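Local coordinates for binary enterotoxin of Clostridium perfringens component a (Clostridium perfringens, PDB 5WTZ), which probably transfers ADP-ribose from NAD+ to actin, as the enzymatic component of a two-part clostridial enterotoxin, at residues T133-D138 / Y186-T191; D138-V143 / L181-Y186; L160-N165 / A208-Q213. One frame throughout, in Å; residues are numbered along the deposited sequence. Where two conformers were deposited one is given.

Interaction 1: T133-D138 / Y186-T191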
loop_
_atom_site.group_PDB
_atom_site.type_symbol
_atom_site.label_atom_id
_atom_site.label_comp_id
_atom_site.label_asym_id
_atom_site.label_seq_id
_atom_site.Cartn_x
_atom_site.Cartn_y
_atom_site.Cartn_z
ATOM N N THR A 133 -4.729 3.514 10.590
ATOM C CA THR A 133 -3.874 3.202 9.443
ATOM C C THR A 133 -4.178 1.805 8.916
ATOM O O THR A 133 -4.214 0.833 9.679
ATOM C CB THR A 133 -2.362 3.279 9.797
ATOM O OG1 THR A 133 -2.060 4.515 10.459
ATOM C CG2 THR A 133 -1.486 3.119 8.554
ATOM N N ASN A 134 -4.399 1.702 7.610
ATOM C CA ASN A 134 -4.395 0.415 6.933
ATOM C C ASN A 134 -3.028 0.221 6.301
ATOM O O ASN A 134 -2.626 1.025 5.447
ATOM C CB ASN A 134 -5.493 0.336 5.872
ATOM C CG ASN A 134 -6.901 0.346 6.468
ATOM O OD1 ASN A 134 -7.117 -0.045 7.613
ATOM N ND2 ASN A 134 -7.865 0.778 5.672
ATOM N N PHE A 135 -2.301 -0.812 6.745
ATOM C CA PHE A 135 -0.933 -1.055 6.282
ATOM C C PHE A 135 -0.920 -2.003 5.089
ATOM O O PHE A 135 -1.125 -3.213 5.221
ATOM C CB PHE A 135 -0.051 -1.615 7.411
ATOM C CG PHE A 135 0.287 -0.595 8.475
ATOM C CD1 PHE A 135 1.282 0.353 8.261
ATOM C CD2 PHE A 135 -0.420 -0.562 9.673
ATOM C CE1 PHE A 135 1.584 1.312 9.241
ATOM C CE2 PHE A 135 -0.125 0.390 10.659
ATOM C CZ PHE A 135 0.880 1.317 10.440
ATOM N N ILE A 136 -0.685 -1.438 3.916
ATOM C CA ILE A 136 -0.691 -2.213 2.688
ATOM C C ILE A 136 0.442 -3.235 2.692
ATOM O O ILE A 136 1.597 -2.912 2.971
ATOM C CB ILE A 136 -0.607 -1.267 1.437
ATOM C CG1 ILE A 136 -1.909 -0.460 1.321
ATOM C CG2 ILE A 136 -0.354 -2.069 0.167
ATOM C CD1 ILE A 136 -1.866 0.643 0.267
ATOM N N GLN A 137 0.110 -4.482 2.371
ATOM C CA GLN A 137 1.104 -5.550 2.333
ATOM C C GLN A 137 1.455 -5.944 0.898
ATOM O O GLN A 137 0.662 -6.600 0.215
ATOM C CB GLN A 137 0.586 -6.764 3.106
ATOM C CG GLN A 137 0.114 -6.418 4.514
ATOM C CD GLN A 137 1.245 -5.964 5.413
ATOM O OE1 GLN A 137 2.283 -6.631 5.509
ATOM N NE2 GLN A 137 1.048 -4.851 6.100
ATOM N N ASP A 138 2.655 -5.561 0.455
ATOM C CA ASP A 138 3.102 -5.836 -0.914
ATOM C C ASP A 138 3.515 -7.289 -1.114
ATOM O O ASP A 138 4.062 -7.917 -0.212
ATOM C CB ASP A 138 4.264 -4.933 -1.298
ATOM C CG ASP A 138 3.853 -3.493 -1.365
ATOM O OD1 ASP A 138 3.072 -3.162 -2.279
ATOM O OD2 ASP A 138 4.290 -2.718 -0.502
ATOM N N TYR A 186 -3.703 -7.600 -0.120
ATOM C CA TYR A 186 -4.304 -7.305 1.176
ATOM C C TYR A 186 -3.564 -6.249 1.978
ATOM O O TYR A 186 -2.431 -5.860 1.662
ATOM C CB TYR A 186 -4.420 -8.595 2.006
ATOM C CG TYR A 186 -5.330 -9.616 1.379
ATOM C CD1 TYR A 186 -6.706 -9.567 1.579
ATOM C CD2 TYR A 186 -4.822 -10.622 0.569
ATOM C CE1 TYR A 186 -7.546 -10.498 0.995
ATOM C CE2 TYR A 186 -5.656 -11.558 -0.022
ATOM C CZ TYR A 186 -7.014 -11.492 0.195
ATOM O OH TYR A 186 -7.846 -12.420 -0.386
ATOM N N SER A 187 -4.234 -5.788 3.027
ATOM C CA SER A 187 -3.654 -4.859 3.976
ATOM C C SER A 187 -3.912 -5.322 5.416
ATOM O O SER A 187 -4.771 -6.169 5.670
ATOM C CB SER A 187 -4.225 -3.455 3.767
ATOM O OG SER A 187 -4.204 -3.076 2.390
ATOM N N LEU A 188 -3.162 -4.742 6.342
ATOM C CA LEU A 188 -3.285 -5.025 7.761
ATOM C C LEU A 188 -3.932 -3.865 8.508
ATOM O O LEU A 188 -3.506 -2.710 8.379
ATOM C CB LEU A 188 -1.895 -5.331 8.335
ATOM C CG LEU A 188 -1.685 -5.699 9.801
ATOM C CD1 LEU A 188 -0.363 -6.421 9.917
ATOM C CD2 LEU A 188 -1.683 -4.464 10.695
ATOM N N LYS A 189 -4.942 -4.181 9.312
ATOM C CA LYS A 189 -5.615 -3.204 10.172
ATOM C C LYS A 189 -5.543 -3.649 11.622
ATOM O O LYS A 189 -6.118 -4.688 11.992
ATOM C CB LYS A 189 -7.070 -3.035 9.755
ATOM C CG LYS A 189 -7.834 -2.024 10.577
ATOM C CD LYS A 189 -9.292 -1.993 10.184
ATOM C CE LYS A 189 -10.010 -0.844 10.885
ATOM N NZ LYS A 189 -11.459 -0.880 10.595
ATOM N N ALA A 190 -4.851 -2.870 12.446
ATOM C CA ALA A 190 -4.636 -3.264 13.838
ATOM C C ALA A 190 -5.952 -3.214 14.622
ATOM O O ALA A 190 -6.791 -2.334 14.409
ATOM C CB ALA A 190 -3.572 -2.377 14.487
ATOM N N THR A 191 -6.137 -4.196 15.501
ATOM C CA THR A 191 -7.351 -4.361 16.282
ATOM C C THR A 191 -7.043 -4.424 17.768
ATOM O O THR A 191 -7.951 -4.503 18.588
ATOM C CB THR A 191 -8.122 -5.649 15.880
ATOM O OG1 THR A 191 -7.303 -6.803 16.128
ATOM C CG2 THR A 191 -8.494 -5.618 14.407
HETATM O O HOH W 1 -3.488 -0.436 11.751
HETATM O O HOH W 2 -1.348 -9.042 0.617
#

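Interaction 2: D138-V143 / L181-Y186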
loop_
_atom_site.group_PDB
_atom_site.type_symbol
_atom_site.label_atom_id
_atom_site.label_comp_id
_atom_site.label_asym_id
_atom_site.label_seq_id
_atom_site.Cartn_x
_atom_site.Cartn_y
_atom_site.Cartn_z
ATOM N N ASP A 138 2.655 -5.561 0.455
ATOM C CA ASP A 138 3.102 -5.836 -0.914
ATOM C C ASP A 138 3.515 -7.289 -1.114
ATOM O O ASP A 138 4.062 -7.917 -0.212
ATOM C CB ASP A 138 4.264 -4.933 -1.298
ATOM C CG ASP A 138 3.853 -3.493 -1.365
ATOM O OD1 ASP A 138 3.072 -3.162 -2.279
ATOM O OD2 ASP A 138 4.290 -2.718 -0.502
ATOM N N GLY A 139 3.268 -7.809 -2.309
ATOM C CA GLY A 139 3.638 -9.177 -2.630
ATOM C C GLY A 139 2.796 -10.221 -1.915
ATOM O O GLY A 139 1.750 -9.910 -1.337
ATOM N N PHE A 140 3.242 -11.469 -1.981
ATOM C CA PHE A 140 2.624 -12.547 -1.225
ATOM C C PHE A 140 3.184 -12.529 0.189
ATOM O O PHE A 140 4.319 -12.111 0.421
ATOM C CB PHE A 140 2.870 -13.910 -1.885
ATOM C CG PHE A 140 2.422 -13.976 -3.315
ATOM C CD1 PHE A 140 1.110 -14.257 -3.632
ATOM C CD2 PHE A 140 3.319 -13.733 -4.345
ATOM C CE1 PHE A 140 0.699 -14.296 -4.959
ATOM C CE2 PHE A 140 2.916 -13.770 -5.664
ATOM C CZ PHE A 140 1.604 -14.053 -5.974
ATOM N N LYS A 141 2.382 -12.978 1.139
ATOM C CA LYS A 141 2.799 -12.987 2.528
ATOM C C LYS A 141 2.680 -14.396 3.082
ATOM O O LYS A 141 1.584 -14.934 3.190
ATOM C CB LYS A 141 1.954 -11.998 3.347
ATOM C CG LYS A 141 2.300 -11.954 4.833
ATOM C CD LYS A 141 3.796 -11.769 5.054
ATOM C CE LYS A 141 4.100 -11.363 6.495
ATOM N NZ LYS A 141 5.548 -11.060 6.710
ATOM N N ASP A 142 3.810 -15.008 3.413
ATOM C CA ASP A 142 3.768 -16.323 4.019
ATOM C C ASP A 142 3.934 -16.181 5.517
ATOM O O ASP A 142 4.675 -15.313 5.989
ATOM C CB ASP A 142 4.823 -17.252 3.418
ATOM C CG ASP A 142 6.217 -16.653 3.422
ATOM O OD1 ASP A 142 6.530 -15.837 2.522
ATOM O OD2 ASP A 142 7.007 -17.023 4.317
ATOM N N VAL A 143 3.206 -17.014 6.254
ATOM C CA VAL A 143 3.131 -16.926 7.705
ATOM C C VAL A 143 3.114 -18.303 8.349
ATOM O O VAL A 143 3.116 -19.317 7.650
ATOM C CB VAL A 143 1.872 -16.163 8.144
ATOM C CG1 VAL A 143 1.958 -14.722 7.697
ATOM C CG2 VAL A 143 0.635 -16.825 7.567
ATOM N N LEU A 181 0.564 -19.545 2.840
ATOM C CA LEU A 181 0.864 -18.578 1.808
ATOM C C LEU A 181 -0.392 -17.779 1.452
ATOM O O LEU A 181 -1.370 -18.328 0.947
ATOM C CB LEU A 181 1.444 -19.293 0.584
ATOM C CG LEU A 181 1.894 -18.493 -0.637
ATOM C CD1 LEU A 181 2.742 -17.305 -0.253
ATOM C CD2 LEU A 181 2.651 -19.408 -1.586
ATOM N N ILE A 182 -0.365 -16.485 1.745
ATOM C CA ILE A 182 -1.519 -15.626 1.501
ATOM C C ILE A 182 -1.386 -14.858 0.186
ATOM O O ILE A 182 -0.325 -14.313 -0.121
ATOM C CB ILE A 182 -1.717 -14.607 2.642
ATOM C CG1 ILE A 182 -1.703 -15.310 3.999
ATOM C CG2 ILE A 182 -3.007 -13.823 2.438
ATOM C CD1 ILE A 182 -1.388 -14.381 5.149
ATOM N N ASP A 183 -2.473 -14.818 -0.578
ATOM C CA ASP A 183 -2.521 -14.088 -1.845
ATOM C C ASP A 183 -2.118 -12.605 -1.741
ATOM O O ASP A 183 -2.145 -11.998 -0.663
ATOM C CB ASP A 183 -3.932 -14.200 -2.428
ATOM C CG ASP A 183 -3.959 -14.045 -3.932
ATOM O OD1 ASP A 183 -2.870 -13.968 -4.536
ATOM O OD2 ASP A 183 -5.072 -14.017 -4.508
ATOM N N GLN A 184 -1.738 -12.037 -2.883
ATOM C CA GLN A 184 -1.473 -10.614 -3.016
ATOM C C GLN A 184 -2.748 -9.804 -2.843
ATOM O O GLN A 184 -3.846 -10.342 -2.985
ATOM C CB GLN A 184 -0.871 -10.299 -4.389
ATOM C CG GLN A 184 0.620 -10.520 -4.533
ATOM C CD GLN A 184 1.159 -9.891 -5.809
ATOM O OE1 GLN A 184 1.897 -8.905 -5.766
ATOM N NE2 GLN A 184 0.780 -10.451 -6.951
ATOM N N GLY A 185 -2.593 -8.515 -2.537
ATOM C CA GLY A 185 -3.698 -7.570 -2.560
ATOM C C GLY A 185 -4.293 -7.158 -1.225
ATOM O O GLY A 185 -5.277 -6.420 -1.186
ATOM N N TYR A 186 -3.703 -7.600 -0.120
ATOM C CA TYR A 186 -4.304 -7.305 1.176
ATOM C C TYR A 186 -3.564 -6.249 1.978
ATOM O O TYR A 186 -2.431 -5.860 1.662
ATOM C CB TYR A 186 -4.420 -8.595 2.006
ATOM C CG TYR A 186 -5.330 -9.616 1.379
ATOM C CD1 TYR A 186 -6.706 -9.567 1.579
ATOM C CD2 TYR A 186 -4.822 -10.622 0.569
ATOM C CE1 TYR A 186 -7.546 -10.498 0.995
ATOM C CE2 TYR A 186 -5.656 -11.558 -0.022
ATOM C CZ TYR A 186 -7.014 -11.492 0.195
ATOM O OH TYR A 186 -7.846 -12.420 -0.386
HETATM O O HOH W 3 2.651 -6.714 -4.760
HETATM O O HOH W 4 0.181 -7.624 -2.184
#

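Interaction 3: L160-N165 / A208-Q213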
loop_
_atom_site.group_PDB
_atom_site.type_symbol
_atom_site.label_atom_id
_atom_site.label_comp_id
_atom_site.label_asym_id
_atom_site.label_seq_id
_atom_site.Cartn_x
_atom_site.Cartn_y
_atom_site.Cartn_z
ATOM N N LEU A 160 -2.518 -12.244 13.280
ATOM C CA LEU A 160 -3.313 -11.750 12.159
ATOM C C LEU A 160 -4.499 -12.651 11.875
ATOM O O LEU A 160 -4.331 -13.864 11.715
ATOM C CB LEU A 160 -2.427 -11.635 10.905
ATOM C CG LEU A 160 -3.078 -11.069 9.630
ATOM C CD1 LEU A 160 -3.499 -9.607 9.794
ATOM C CD2 LEU A 160 -2.139 -11.218 8.440
ATOM N N LYS A 161 -5.690 -12.053 11.818
ATOM C CA LYS A 161 -6.927 -12.795 11.584
ATOM C C LYS A 161 -7.292 -12.775 10.104
ATOM O O LYS A 161 -7.618 -11.726 9.541
ATOM C CB LYS A 161 -8.069 -12.226 12.425
ATOM C CG LYS A 161 -9.356 -13.051 12.357
ATOM C CD LYS A 161 -10.495 -12.420 13.139
ATOM C CE LYS A 161 -11.683 -13.371 13.225
ATOM N NZ LYS A 161 -12.847 -12.775 13.953
ATOM N N LEU A 162 -7.228 -13.947 9.483
ATOM C CA LEU A 162 -7.587 -14.105 8.080
ATOM C C LEU A 162 -9.063 -14.438 7.977
ATOM O O LEU A 162 -9.520 -15.411 8.571
ATOM C CB LEU A 162 -6.752 -15.218 7.430
ATOM C CG LEU A 162 -5.237 -15.200 7.605
ATOM C CD1 LEU A 162 -4.634 -16.397 6.885
ATOM C CD2 LEU A 162 -4.659 -13.900 7.086
ATOM N N PRO A 163 -9.831 -13.631 7.230
ATOM C CA PRO A 163 -11.262 -13.946 7.138
ATOM C C PRO A 163 -11.557 -15.181 6.285
ATOM O O PRO A 163 -10.683 -15.658 5.557
ATOM C CB PRO A 163 -11.859 -12.695 6.495
ATOM C CG PRO A 163 -10.732 -12.035 5.779
ATOM C CD PRO A 163 -9.467 -12.389 6.523
ATOM N N THR A 164 -12.786 -15.681 6.399
ATOM C CA THR A 164 -13.312 -16.734 5.536
ATOM C C THR A 164 -13.036 -16.449 4.054
ATOM O O THR A 164 -13.083 -15.297 3.626
ATOM C CB THR A 164 -14.837 -16.901 5.759
ATOM O OG1 THR A 164 -15.072 -17.287 7.114
ATOM C CG2 THR A 164 -15.417 -17.969 4.850
ATOM N N ASN A 165 -12.721 -17.504 3.299
ATOM C CA ASN A 165 -12.487 -17.441 1.850
ATOM C C ASN A 165 -11.192 -16.748 1.434
ATOM O O ASN A 165 -10.968 -16.510 0.249
ATOM C CB ASN A 165 -13.671 -16.773 1.151
ATOM C CG ASN A 165 -14.931 -17.594 1.259
ATOM O OD1 ASN A 165 -14.884 -18.825 1.229
ATOM N ND2 ASN A 165 -16.068 -16.921 1.404
ATOM N N ALA A 208 -4.363 -7.986 14.590
ATOM C CA ALA A 208 -4.830 -7.311 13.381
ATOM C C ALA A 208 -5.743 -8.176 12.522
ATOM O O ALA A 208 -5.730 -9.421 12.600
ATOM C CB ALA A 208 -3.639 -6.844 12.554
ATOM N N ASP A 209 -6.513 -7.494 11.688
ATOM C CA ASP A 209 -7.336 -8.126 10.665
ATOM C C ASP A 209 -6.701 -8.005 9.286
ATOM O O ASP A 209 -6.154 -6.954 8.913
ATOM C CB ASP A 209 -8.728 -7.502 10.600
ATOM C CG ASP A 209 -9.615 -7.881 11.776
ATOM O OD1 ASP A 209 -9.305 -8.802 12.552
ATOM O OD2 ASP A 209 -10.654 -7.232 11.912
ATOM N N LEU A 210 -6.795 -9.078 8.518
ATOM C CA LEU A 210 -6.476 -9.012 7.107
ATOM C C LEU A 210 -7.691 -8.436 6.396
ATOM O O LEU A 210 -8.768 -9.030 6.445
ATOM C CB LEU A 210 -6.128 -10.397 6.559
ATOM C CG LEU A 210 -5.580 -10.405 5.133
ATOM C CD1 LEU A 210 -4.058 -10.403 5.138
ATOM C CD2 LEU A 210 -6.126 -11.599 4.385
ATOM N N ILE A 211 -7.523 -7.271 5.777
ATOM C CA ILE A 211 -8.595 -6.608 5.048
ATOM C C ILE A 211 -8.180 -6.383 3.607
ATOM O O ILE A 211 -6.993 -6.408 3.269
ATOM C CB ILE A 211 -8.982 -5.248 5.666
ATOM C CG1 ILE A 211 -7.867 -4.225 5.435
ATOM C CG2 ILE A 211 -9.343 -5.404 7.142
ATOM C CD1 ILE A 211 -8.339 -2.756 5.504
ATOM N N LYS A 212 -9.165 -6.167 2.748
ATOM C CA LYS A 212 -8.879 -5.918 1.349
ATOM C C LYS A 212 -9.362 -4.533 0.978
ATOM O O LYS A 212 -10.560 -4.256 1.018
ATOM C CB LYS A 212 -9.544 -6.973 0.460
ATOM C CG LYS A 212 -9.050 -6.962 -0.977
ATOM C CD LYS A 212 -9.686 -8.090 -1.764
ATOM C CE LYS A 212 -8.642 -8.891 -2.514
ATOM N NZ LYS A 212 -7.875 -8.029 -3.454
ATOM N N GLN A 213 -8.427 -3.665 0.631
ATOM C CA GLN A 213 -8.761 -2.306 0.236
ATOM C C GLN A 213 -9.012 -2.246 -1.263
ATOM O O GLN A 213 -8.490 -3.073 -2.011
ATOM C CB GLN A 213 -7.639 -1.341 0.617
ATOM C CG GLN A 213 -7.320 -1.295 2.115
ATOM C CD GLN A 213 -6.479 -0.091 2.474
ATOM O OE1 GLN A 213 -7.010 0.976 2.812
ATOM N NE2 GLN A 213 -5.153 -0.245 2.401
#

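Interaction 1: T133-D138 / Y186-T191
Q137 and L188 illustrate how side chains can finish what a short antiparallel pairing begins. The Q137 side chain passes L188 at a slant, with the amide nitrogen NE2 of Q137 3.7 Å from L188 CB. In the conformer described here, one of two deposited for Q137, the chain bends at chi2 (-66°), and NE2 donates to F135 O from above its carbonyl plane. The backbone N of L188 donates to the same oxygen, F135 O, at 2.8 Å. The two donors approach from opposite faces of the carbonyl plane. F135 N returns a nearly straight bond (171°) to L188 O, and Q137 N donates to Y186 O at 3.0 Å, lying in that carbonyl's plane.

On the face carrying F135 and L188, apolar groups meet loosely, CD2 of F135 lying 4.2 Å from CD2 of L188. The methyl CG2 of T133 sits over the centre of the F135 ring, and F103 meets this ring edge-to-face. The other face is more polar. N134 and K189 lie side by side and point the same way, N134 OD1 resting 3.6 Å from K189 CG while the extended lysine chain continues outward. Beside them, S187 OG approaches I136 CG1 at 3.6 Å. Q213 serves both polar groups here, accepting from N134 ND2 and bonding S187 OG through its own NE2.

Strand 134-136 is the outermost strand of its sheet, and 187-198 is its one strand neighbour there. Because F135 O accepts from both L188 N and Q137 NE2, a side chain reinforces the backbone pairing, at least in this Q137 conformer.

Interaction 2: D138-V143 / L181-Y186
A chi1 of -55° in F140 and of -82° in Q184 turns each CG anti to its own carbonyl carbon, and the two side chains meet as a CH-pi pair. Q184 CG lies over the centre of the F140 ring, 3.8 Å from the centroid and only 9° off the ring normal. Beyond it the glutamine runs extended, its amide oblique to the ring, with NE2 3.8 Å from F140 CZ. The same CG also presses on the backbone, 3.4 Å from G139 C, a residue whose positive phi favours glycine. A water links Q184 OE1 to G139 N.

The rim of the ring meets oxygen. I182 O lies in its plane at the edge, and D183 OD1 comes within 3.6 Å of CE1 of F140, with the carboxylate plane turned only slightly from that of the ring. That oxygen is held in turn by Q184 N and by S80 OG. Helix 70-83 packs against the phenylalanine through L76 and I79.

Past F140 the chains pair regularly. I182 N donates to K141 O at 2.9 Å, whereas the return bond, from K141 N to I182 O, is longer at 3.3 Å. Apolar contacts follow on both faces: L181 CD1 meets F140 CB at 3.8 Å, and I182 CD1 touches V143 CG2. D142 sends its carboxylate to Y45 and R179.

Strands 141-144 and 179-182 thus pair antiparallel within a three-stranded sheet. Such a small sheet, accompanying a larger mixed one, is a feature of the ADP-ribosyltransferase fold.

Interaction 3: L160-N165 / A208-Q213
L210 is the residue on which L160, L162 and P163 converge. Its chi1 of -171° carries CG anti to the backbone N, and the branches beyond are shared among three neighbours. L210 CD1 meets L160 CD2 at 3.9 Å, and L210 CD2 meets L162 CD2 at 3.8 Å, both leucines set at a slant to it. P163 comes at about a right angle, with its CD 3.4 Å from L210 O. The other methyl of L160, CD1, reaches across to the backbone, 3.6 Å from L210 N, and also touches A208 CB.

Behind these contacts stands a parallel strand pairing. K161 bonds to the residues flanking D209: its N donates to A208 O at 2.7 Å, in the carbonyl plane, and its O receives L210 N at 3.0 Å along an almost straight line (175°). K161 and D209 themselves are side by side and point the same way on the face opposite L160. D209 OD1 packs 3.6 Å from K161 CB, while the charged ends stay apart, with NZ of K161 5.5 Å from OD1 of D209.

Further out, strand 92-98 flanks 156-162 on its other edge, and its V94 and Y96 touch L160. Strand 187-198 flanks 201-211, bringing L188 against A208. Y186 and T166 pack on L210, and P163 O accepts from T166 OG1.

The parallel pattern would next call for an N-H from residue 163 to L210 O. Proline has none, and its CD occupies that approach instead. The chemistry therefore implies that hydrogen bonding gives way at P163 to apolar packing around L210, while the charged ends of K161 and D209, not in contact, could add a weak attraction at most.

Interactions 1 and 3 belong to one mixed sheet, their centres about 9 Å apart. Strands 187-198 and 201-211 join them directly, with probable hydrogen bonds from S187 N to I211 O and from D209 N to K189 O, each 2.8 Å. Interaction 2 belongs to the small antiparallel sheet, about 11 Å from either of the others by centres. It shares D138 and Y186 with interaction 1, and Y186 CD1 packs 3.5 Å from L210 CD2 of interaction 3. All three lie away from the NAD pocket, which is built from residues between 250 and 384. D138 nevertheless forms a salt bridge to R361, in the second ADP-ribosyltransferase region.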